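Local coordinates for protein 5-oxopent-3-ene-1,2,5-tricarboxylate decarboxylase (Exiguobacterium antarcticum B7, PDB 6IYM) that belongs to the fumarylacetoacetate hydrolase family and binds a magnesium ion through acidic side chains, at residues L96-A100 / I153-T157; P68-C74 / E232-A238; P192-V197 / S208-K212. The contacts are given in a common frame with arbitrary orientation. Residue numbers count along the deposited sequence, not the author numbering.

In the fold
From the N terminus, contact 2 opens first, at 68-74, and closes last, at 232-238, so its long loop encloses the other two; it pairs strand 72-75 with strand 236-238. Within it contact 1 (96-100 with 153-157) opens and closes, joining strand 96-99 to the end of strand 147-158, and the short loop of contact 3 (192-197 with 208-212) follows in series; none cross. Contacts 1 and 2 touch, because strands 72-75 and 96-99 are neighbours in one mixed sheet: Cys74 N lies 2.7 Å from Phe97 O, a probable hydrogen bond. Both also reach the second subunit. Contact 3 belongs to a hairpin of a second sheet.

Contact 1 of 3, residues L96-A100 / I153-T157. With MG (magnesium ion), chain C.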
loop_
_atom_site.group_PDB
_atom_site.type_symbol
_atom_site.label_atom_id
_atom_site.label_comp_id
_atom_site.label_asym_id
_atom_site.label_seq_id
_atom_site.Cartn_x
_atom_site.Cartn_y
_atom_site.Cartn_z
ATOM N N LEU A 96 0.603 0.578 -12.980
ATOM C CA LEU A 96 0.200 0.042 -11.655
ATOM C C LEU A 96 0.422 1.129 -10.611
ATOM O O LEU A 96 1.442 1.740 -10.667
ATOM C CB LEU A 96 1.009 -1.214 -11.317
ATOM C CG LEU A 96 0.526 -2.494 -11.993
ATOM C CD1 LEU A 96 1.502 -3.644 -11.775
ATOM C CD2 LEU A 96 -0.862 -2.889 -11.497
ATOM N N PHE A 97 -0.552 1.364 -9.733
ATOM C CA PHE A 97 -0.449 2.293 -8.574
ATOM C C PHE A 97 -1.370 1.777 -7.462
ATOM O O PHE A 97 -2.087 0.765 -7.679
ATOM C CB PHE A 97 -0.795 3.720 -8.998
ATOM C CG PHE A 97 -2.079 3.784 -9.767
ATOM C CD1 PHE A 97 -2.083 3.631 -11.139
ATOM C CD2 PHE A 97 -3.283 3.947 -9.103
ATOM C CE1 PHE A 97 -3.273 3.661 -11.847
ATOM C CE2 PHE A 97 -4.472 3.964 -9.810
ATOM C CZ PHE A 97 -4.465 3.822 -11.179
ATOM N N THR A 98 -1.377 2.434 -6.299
ATOM C CA THR A 98 -2.144 1.916 -5.141
ATOM C C THR A 98 -3.057 2.984 -4.550
ATOM O O THR A 98 -2.897 4.203 -4.841
ATOM C CB THR A 98 -1.179 1.350 -4.098
ATOM O OG1 THR A 98 -0.446 2.421 -3.498
ATOM C CG2 THR A 98 -0.244 0.335 -4.703
ATOM N N LYS A 99 -3.968 2.514 -3.712
ATOM C CA LYS A 99 -4.861 3.345 -2.870
ATOM C C LYS A 99 -4.683 2.903 -1.422
ATOM O O LYS A 99 -4.829 1.707 -1.192
ATOM C CB LYS A 99 -6.315 3.144 -3.288
ATOM C CG LYS A 99 -6.656 3.729 -4.651
ATOM C CD LYS A 99 -7.992 3.254 -5.134
ATOM C CE LYS A 99 -9.131 4.127 -4.637
ATOM N NZ LYS A 99 -9.131 5.451 -5.320
ATOM N N ALA A 100 -4.343 3.828 -0.517
ATOM C CA ALA A 100 -4.221 3.563 0.936
ATOM C C ALA A 100 -5.512 2.915 1.410
ATOM O O ALA A 100 -6.582 3.304 0.940
ATOM C CB ALA A 100 -3.935 4.818 1.705
ATOM N N ILE A 153 -14.895 -1.976 -7.023
ATOM C CA ILE A 153 -14.154 -0.808 -6.498
ATOM C C ILE A 153 -14.615 0.407 -7.300
ATOM O O ILE A 153 -14.708 0.291 -8.518
ATOM C CB ILE A 153 -12.639 -1.041 -6.626
ATOM C CG1 ILE A 153 -12.182 -2.090 -5.621
ATOM C CG2 ILE A 153 -11.863 0.251 -6.481
ATOM C CD1 ILE A 153 -12.082 -1.556 -4.249
ATOM N N ASN A 154 -14.878 1.520 -6.620
ATOM C CA ASN A 154 -14.960 2.862 -7.239
ATOM C C ASN A 154 -13.628 3.546 -6.938
ATOM O O ASN A 154 -13.397 3.938 -5.758
ATOM C CB ASN A 154 -16.181 3.647 -6.755
ATOM C CG ASN A 154 -16.458 4.892 -7.574
ATOM O OD1 ASN A 154 -15.615 5.344 -8.359
ATOM N ND2 ASN A 154 -17.592 5.511 -7.317
ATOM N N ASP A 155 -12.783 3.667 -7.962
ATOM C CA ASP A 155 -11.436 4.281 -7.851
ATOM C C ASP A 155 -11.668 5.781 -7.903
ATOM O O ASP A 155 -11.356 6.394 -8.927
ATOM C CB ASP A 155 -10.480 3.737 -8.932
ATOM C CG ASP A 155 -9.095 4.387 -9.024
ATOM O OD1 ASP A 155 -8.719 5.136 -8.107
ATOM O OD2 ASP A 155 -8.387 4.155 -10.051
ATOM N N VAL A 156 -12.233 6.345 -6.849
ATOM C CA VAL A 156 -12.508 7.812 -6.781
ATOM C C VAL A 156 -11.147 8.528 -6.864
ATOM O O VAL A 156 -10.177 8.035 -6.253
ATOM C CB VAL A 156 -13.303 8.208 -5.519
ATOM C CG1 VAL A 156 -13.472 9.721 -5.423
ATOM C CG2 VAL A 156 -14.644 7.511 -5.421
ATOM N N THR A 157 -11.076 9.631 -7.614
ATOM C CA THR A 157 -9.827 10.287 -8.043
ATOM C C THR A 157 -9.991 11.814 -8.036
ATOM O O THR A 157 -11.008 12.310 -8.552
ATOM C CB THR A 157 -9.441 9.835 -9.457
ATOM O OG1 THR A 157 -9.327 8.417 -9.568
ATOM C CG2 THR A 157 -8.154 10.483 -9.924
HETATM MG MG MG C . -8.761 3.300 -11.927
#
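The two segments approach without pairing as strands: the nearest CA atoms, of Lys99 and Asp155, are 8.3 Å apart, and side chains bridge the space. Along strand 96-99, Phe97 points toward the metal-bearing segment, and its ring presents an edge to the carboxylate, with CE2 3.9 Å from Asp155 OD2; Phe168 meets the same ring edge-to-face. The hydroxyl of Thr98 bonds to Thr98 of the second subunit, so the strand runs at the dimer interface. Lys99 makes the main link. Its side chain reaches across to form a salt bridge from NZ to Asp155 OD1 at 2.8 Å, with NZ also 2.9 Å from Val156 O. The ammonium group is held further by the carbonyls of Lys172 and Phe177. On the opposing segment, Asp155 is the centre of an inverse gamma turn, with a weak 2.9 Å bond from Val156 N to Asn154 O, and Thr157 OG1 donates to Asp155 O at 2.9 Å. Asp155 OD2 binds the magnesium ion at 2.1 Å, alongside Glu124 and Glu126, and also accepts a hydrogen bond from Lys172 NZ. The carboxylate of Asp155 is thus divided, OD1 to the buried Lys99 and OD2 to the metal and Lys172, which is consistent with Lys99 offsetting part of the acidic charge at the magnesium site and, with Lys172, helping to orient this ligand.

Contact 2 of 3, residues P68-C74 / E232-A238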
loop_
_atom_site.group_PDB
_atom_site.type_symbol
_atom_site.label_atom_id
_atom_site.label_comp_id
_atom_site.label_asym_id
_atom_site.label_seq_id
_atom_site.Cartn_x
_atom_site.Cartn_y
_atom_site.Cartn_z
ATOM N N PRO A 68 -8.559 -3.990 3.496
ATOM C CA PRO A 68 -7.523 -4.744 2.805
ATOM C C PRO A 68 -6.259 -4.656 3.660
ATOM O O PRO A 68 -5.946 -3.603 4.207
ATOM C CB PRO A 68 -7.368 -4.068 1.435
ATOM C CG PRO A 68 -8.504 -3.072 1.330
ATOM C CD PRO A 68 -8.991 -2.813 2.741
ATOM N N PRO A 69 -5.525 -5.771 3.840
ATOM C CA PRO A 69 -4.340 -5.775 4.699
ATOM C C PRO A 69 -3.193 -4.933 4.113
ATOM O O PRO A 69 -2.279 -4.595 4.837
ATOM C CB PRO A 69 -3.994 -7.273 4.749
ATOM C CG PRO A 69 -4.458 -7.797 3.400
ATOM C CD PRO A 69 -5.776 -7.074 3.198
ATOM N N ARG A 70 -3.254 -4.610 2.817
ATOM C CA ARG A 70 -2.269 -3.708 2.182
ATOM C C ARG A 70 -2.960 -2.860 1.105
ATOM O O ARG A 70 -4.158 -3.087 0.857
ATOM C CB ARG A 70 -1.060 -4.549 1.748
ATOM C CG ARG A 70 -1.208 -5.318 0.451
ATOM C CD ARG A 70 -0.065 -6.323 0.402
ATOM N NE ARG A 70 0.057 -7.013 -0.876
ATOM C CZ ARG A 70 1.204 -7.376 -1.454
ATOM N NH1 ARG A 70 2.371 -7.095 -0.894
ATOM N NH2 ARG A 70 1.174 -8.007 -2.611
ATOM N N ASN A 71 -2.252 -1.895 0.499
ATOM C CA ASN A 71 -2.915 -0.947 -0.425
ATOM C C ASN A 71 -3.585 -1.759 -1.532
ATOM O O ASN A 71 -3.043 -2.804 -1.939
ATOM C CB ASN A 71 -1.987 0.064 -1.072
ATOM C CG ASN A 71 -1.329 1.018 -0.100
ATOM O OD1 ASN A 71 -1.322 0.793 1.098
ATOM N ND2 ASN A 71 -0.723 2.062 -0.632
ATOM N N VAL A 72 -4.751 -1.292 -1.963
ATOM C CA VAL A 72 -5.466 -1.796 -3.169
ATOM C C VAL A 72 -4.563 -1.535 -4.392
ATOM O O VAL A 72 -4.103 -0.386 -4.591
ATOM C CB VAL A 72 -6.837 -1.106 -3.306
ATOM C CG1 VAL A 72 -7.545 -1.543 -4.576
ATOM C CG2 VAL A 72 -7.705 -1.371 -2.091
ATOM N N ILE A 73 -4.249 -2.583 -5.142
ATOM C CA ILE A 73 -3.396 -2.474 -6.361
ATOM C C ILE A 73 -4.304 -2.131 -7.531
ATOM O O ILE A 73 -5.286 -2.869 -7.699
ATOM C CB ILE A 73 -2.602 -3.763 -6.620
ATOM C CG1 ILE A 73 -1.726 -4.127 -5.415
ATOM C CG2 ILE A 73 -1.802 -3.629 -7.905
ATOM C CD1 ILE A 73 -1.156 -5.546 -5.438
ATOM N N CYS A 74 -3.965 -1.071 -8.284
ATOM C CA CYS A 74 -4.817 -0.469 -9.334
ATOM C C CYS A 74 -4.103 -0.438 -10.687
ATOM O O CYS A 74 -2.937 -0.012 -10.754
ATOM C CB CYS A 74 -5.195 0.957 -8.959
ATOM S SG CYS A 74 -6.228 1.062 -7.467
ATOM N N GLU A 232 -0.495 -11.416 -1.763
ATOM C CA GLU A 232 -0.986 -11.928 -0.455
ATOM C C GLU A 232 -2.474 -12.284 -0.551
ATOM O O GLU A 232 -3.212 -11.563 -1.186
ATOM C CB GLU A 232 -0.803 -10.888 0.653
ATOM C CG GLU A 232 0.569 -10.234 0.677
ATOM C CD GLU A 232 1.711 -11.110 1.180
ATOM O OE1 GLU A 232 1.439 -12.244 1.615
ATOM O OE2 GLU A 232 2.876 -10.649 1.125
ATOM N N ALA A 233 -2.895 -13.350 0.122
ATOM C CA ALA A 233 -4.312 -13.655 0.396
ATOM C C ALA A 233 -4.986 -12.367 0.899
ATOM O O ALA A 233 -4.430 -11.705 1.781
ATOM C CB ALA A 233 -4.428 -14.784 1.394
ATOM N N GLY A 234 -6.101 -11.986 0.280
ATOM C CA GLY A 234 -6.859 -10.771 0.641
ATOM C C GLY A 234 -6.403 -9.546 -0.116
ATOM O O GLY A 234 -6.989 -8.448 0.123
ATOM N N ASP A 235 -5.390 -9.667 -0.980
ATOM C CA ASP A 235 -5.074 -8.586 -1.957
ATOM C C ASP A 235 -6.324 -8.250 -2.788
ATOM O O ASP A 235 -7.083 -9.186 -3.156
ATOM C CB ASP A 235 -3.950 -8.982 -2.904
ATOM C CG ASP A 235 -2.584 -8.494 -2.478
ATOM O OD1 ASP A 235 -2.525 -7.544 -1.668
ATOM O OD2 ASP A 235 -1.593 -9.068 -2.973
ATOM N N VAL A 236 -6.514 -6.964 -3.082
ATOM C CA VAL A 236 -7.604 -6.426 -3.948
ATOM C C VAL A 236 -6.947 -5.788 -5.173
ATOM O O VAL A 236 -6.193 -4.815 -5.021
ATOM C CB VAL A 236 -8.496 -5.408 -3.210
ATOM C CG1 VAL A 236 -9.647 -4.908 -4.077
ATOM C CG2 VAL A 236 -9.047 -5.971 -1.916
ATOM N N ILE A 237 -7.238 -6.292 -6.362
ATOM C CA ILE A 237 -6.676 -5.701 -7.601
ATOM C C ILE A 237 -7.822 -5.053 -8.372
ATOM O O ILE A 237 -8.748 -5.796 -8.829
ATOM C CB ILE A 237 -5.908 -6.771 -8.401
ATOM C CG1 ILE A 237 -4.917 -7.505 -7.500
ATOM C CG2 ILE A 237 -5.211 -6.139 -9.601
ATOM C CD1 ILE A 237 -4.189 -8.640 -8.160
ATOM N N ALA A 238 -7.747 -3.738 -8.556
ATOM C CA ALA A 238 -8.733 -2.960 -9.325
ATOM C C ALA A 238 -8.298 -2.983 -10.798
ATOM O O ALA A 238 -7.210 -2.519 -11.060
ATOM C CB ALA A 238 -8.826 -1.578 -8.767
HETATM O O HOH W 1 2.409 -7.495 1.811
#
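Pro69 lies against the type II turn from Glu232 to Asp235, its CD 3.6 Å from Gly234 O; Gly234, at positive phi, lacks the CB that would sit 3.7 Å from Pro69 CD. The guanidinium of Arg70 lies against the side chains of Glu232 and Asp235, at the two ends of the turn: Glu232 CG covers one face, 3.6 Å from Arg70 NE, and a two-bonded salt bridge runs from Arg70 NE to Asp235 OD1 (2.8 Å, near the guanidinium plane) and from Arg70 NH2 to Asp235 OD2 (3.0 Å). Val72 CG1 fills the notch between Val236 CG1 (4.0 Å) and Ala238 CB (4.4 Å), and Pro68 CB abuts Val236 CG2 at 4.2 Å. Ile73 and Ile237 share one sheet face, Cys74 and Ala238 the other, with Cys74 SG 3.9 Å from the small Ala238 CB. Hydrogen bonds Ile73 N to Val236 O (3.0 Å) and Ala238 N to Ile73 O (2.7 Å) join the strands in parallel, with strand 236-238 set between 72-75 and 121-131 in the large mixed sheet of the FAH fold, close to its magnesium site.

Contact 3 of 3, residues P192-V197 / S208-K212; sequences PADVLV and SGSTK
Thr211, the residue most covered here, begins a 3-10 segment (phi/psi -65/-12) after strand 208-210. With chi1 p, its OG1 donates to Pro192 O (2.6 Å) and accepts from Val195 N (2.8 Å), while Thr211 N donates to Val195 O (2.8 Å). Its CG2 lies 3.4 Å from Val195 CG2 and 4.2 Å from Val197 CG2. Val197, chi1 t, forms with Gly209 an antiparallel hydrogen-bonded pair, CA-CA 5.5 Å: Val197 N to Gly209 O is 2.9 Å and Gly209 N to Val197 O 3.1 Å. Leu196 and Ser210 are the neighbouring non-hydrogen-bonded pair (CA-CA 4.4 Å), with 196-197 and 208-210 extended. These are the open ends of beta hairpin 196-201/204-210, at one side of a five-stranded sheet. Asp194 (phi/psi -154/68, chi1 t) bends its carboxylate back: OD1 accepts a very short 2.5 Å bond from Ser210 OG, and OD2 forms a salt bridge to Lys212 NZ at 3.4 Å, its hydrogen bond weak. Ser210 OG (chi1 t) accepts from Lys212 N at 3.1 Å, an ST turn.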
loop_
_atom_site.group_PDB
_atom_site.type_symbol
_atom_site.label_atom_id
_atom_site.label_comp_id
_atom_site.label_asym_id
_atom_site.label_seq_id
_atom_site.Cartn_x
_atom_site.Cartn_y
_atom_site.Cartn_z
ATOM N N PRO A 192 -15.269 -13.647 -15.571
ATOM C CA PRO A 192 -15.053 -12.247 -15.948
ATOM C C PRO A 192 -14.832 -11.934 -17.442
ATOM O O PRO A 192 -14.490 -10.774 -17.753
ATOM C CB PRO A 192 -13.780 -11.937 -15.138
ATOM C CG PRO A 192 -13.014 -13.224 -15.166
ATOM C CD PRO A 192 -14.077 -14.275 -14.972
ATOM N N ALA A 193 -15.003 -12.915 -18.339
ATOM C CA ALA A 193 -14.776 -12.759 -19.806
ATOM C C ALA A 193 -15.618 -11.614 -20.384
ATOM O O ALA A 193 -15.084 -10.826 -21.218
ATOM C CB ALA A 193 -15.112 -14.037 -20.536
ATOM N N ASP A 194 -16.886 -11.522 -19.986
ATOM C CA ASP A 194 -17.866 -10.628 -20.680
ATOM C C ASP A 194 -18.968 -10.214 -19.705
ATOM O O ASP A 194 -20.136 -10.655 -19.870
ATOM C CB ASP A 194 -18.416 -11.305 -21.946
ATOM C CG ASP A 194 -19.387 -10.488 -22.788
ATOM O OD1 ASP A 194 -19.497 -9.262 -22.581
ATOM O OD2 ASP A 194 -20.067 -11.103 -23.634
ATOM N N VAL A 195 -18.598 -9.403 -18.712
ATOM C CA VAL A 195 -19.563 -8.854 -17.732
ATOM C C VAL A 195 -19.608 -7.342 -17.949
ATOM O O VAL A 195 -18.557 -6.736 -18.286
ATOM C CB VAL A 195 -19.250 -9.249 -16.275
ATOM C CG1 VAL A 195 -19.122 -10.760 -16.142
ATOM C CG2 VAL A 195 -18.016 -8.558 -15.731
ATOM N N LEU A 196 -20.793 -6.781 -17.745
ATOM C CA LEU A 196 -21.099 -5.351 -17.977
ATOM C C LEU A 196 -20.789 -4.571 -16.701
ATOM O O LEU A 196 -21.311 -4.947 -15.634
ATOM C CB LEU A 196 -22.564 -5.214 -18.389
ATOM C CG LEU A 196 -22.964 -3.816 -18.842
ATOM C CD1 LEU A 196 -22.096 -3.342 -19.992
ATOM C CD2 LEU A 196 -24.432 -3.783 -19.221
ATOM N N VAL A 197 -19.901 -3.582 -16.825
ATOM C CA VAL A 197 -19.554 -2.609 -15.758
ATOM C C VAL A 197 -20.233 -1.281 -16.133
ATOM O O VAL A 197 -19.875 -0.684 -17.158
ATOM C CB VAL A 197 -18.025 -2.464 -15.591
ATOM C CG1 VAL A 197 -17.674 -1.474 -14.485
ATOM C CG2 VAL A 197 -17.339 -3.815 -15.328
ATOM N N SER A 208 -20.427 2.369 -19.354
ATOM C CA SER A 208 -21.127 1.126 -19.742
ATOM C C SER A 208 -20.258 0.288 -20.707
ATOM O O SER A 208 -20.420 0.422 -21.942
ATOM C CB SER A 208 -22.444 1.491 -20.352
ATOM O OG SER A 208 -23.268 0.344 -20.439
ATOM N N GLY A 209 -19.389 -0.576 -20.178
ATOM C CA GLY A 209 -18.375 -1.308 -20.966
ATOM C C GLY A 209 -18.308 -2.726 -20.476
ATOM O O GLY A 209 -18.440 -2.926 -19.238
ATOM N N SER A 210 -18.242 -3.686 -21.395
ATOM C CA SER A 210 -18.020 -5.114 -21.060
ATOM C C SER A 210 -16.562 -5.324 -20.664
ATOM O O SER A 210 -15.709 -4.667 -21.207
ATOM C CB SER A 210 -18.345 -6.057 -22.167
ATOM O OG SER A 210 -18.089 -7.387 -21.727
ATOM N N THR A 211 -16.306 -6.311 -19.821
ATOM C CA THR A 211 -14.933 -6.758 -19.510
ATOM C C THR A 211 -14.285 -7.353 -20.759
ATOM O O THR A 211 -13.055 -7.531 -20.726
ATOM C CB THR A 211 -14.931 -7.726 -18.337
ATOM O OG1 THR A 211 -15.891 -8.746 -18.607
ATOM C CG2 THR A 211 -15.227 -7.008 -17.040
ATOM N N LYS A 212 -15.048 -7.610 -21.825
ATOM C CA LYS A 212 -14.461 -8.046 -23.131
ATOM C C LYS A 212 -13.616 -6.912 -23.736
ATOM O O LYS A 212 -12.734 -7.228 -24.539
ATOM C CB LYS A 212 -15.543 -8.558 -24.097
ATOM C CG LYS A 212 -16.073 -7.562 -25.123
ATOM C CD LYS A 212 -17.350 -8.031 -25.807
ATOM C CE LYS A 212 -17.164 -9.274 -26.657
ATOM N NZ LYS A 212 -18.220 -10.284 -26.402
HETATM O O HOH W 2 -12.424 -10.040 -20.119
#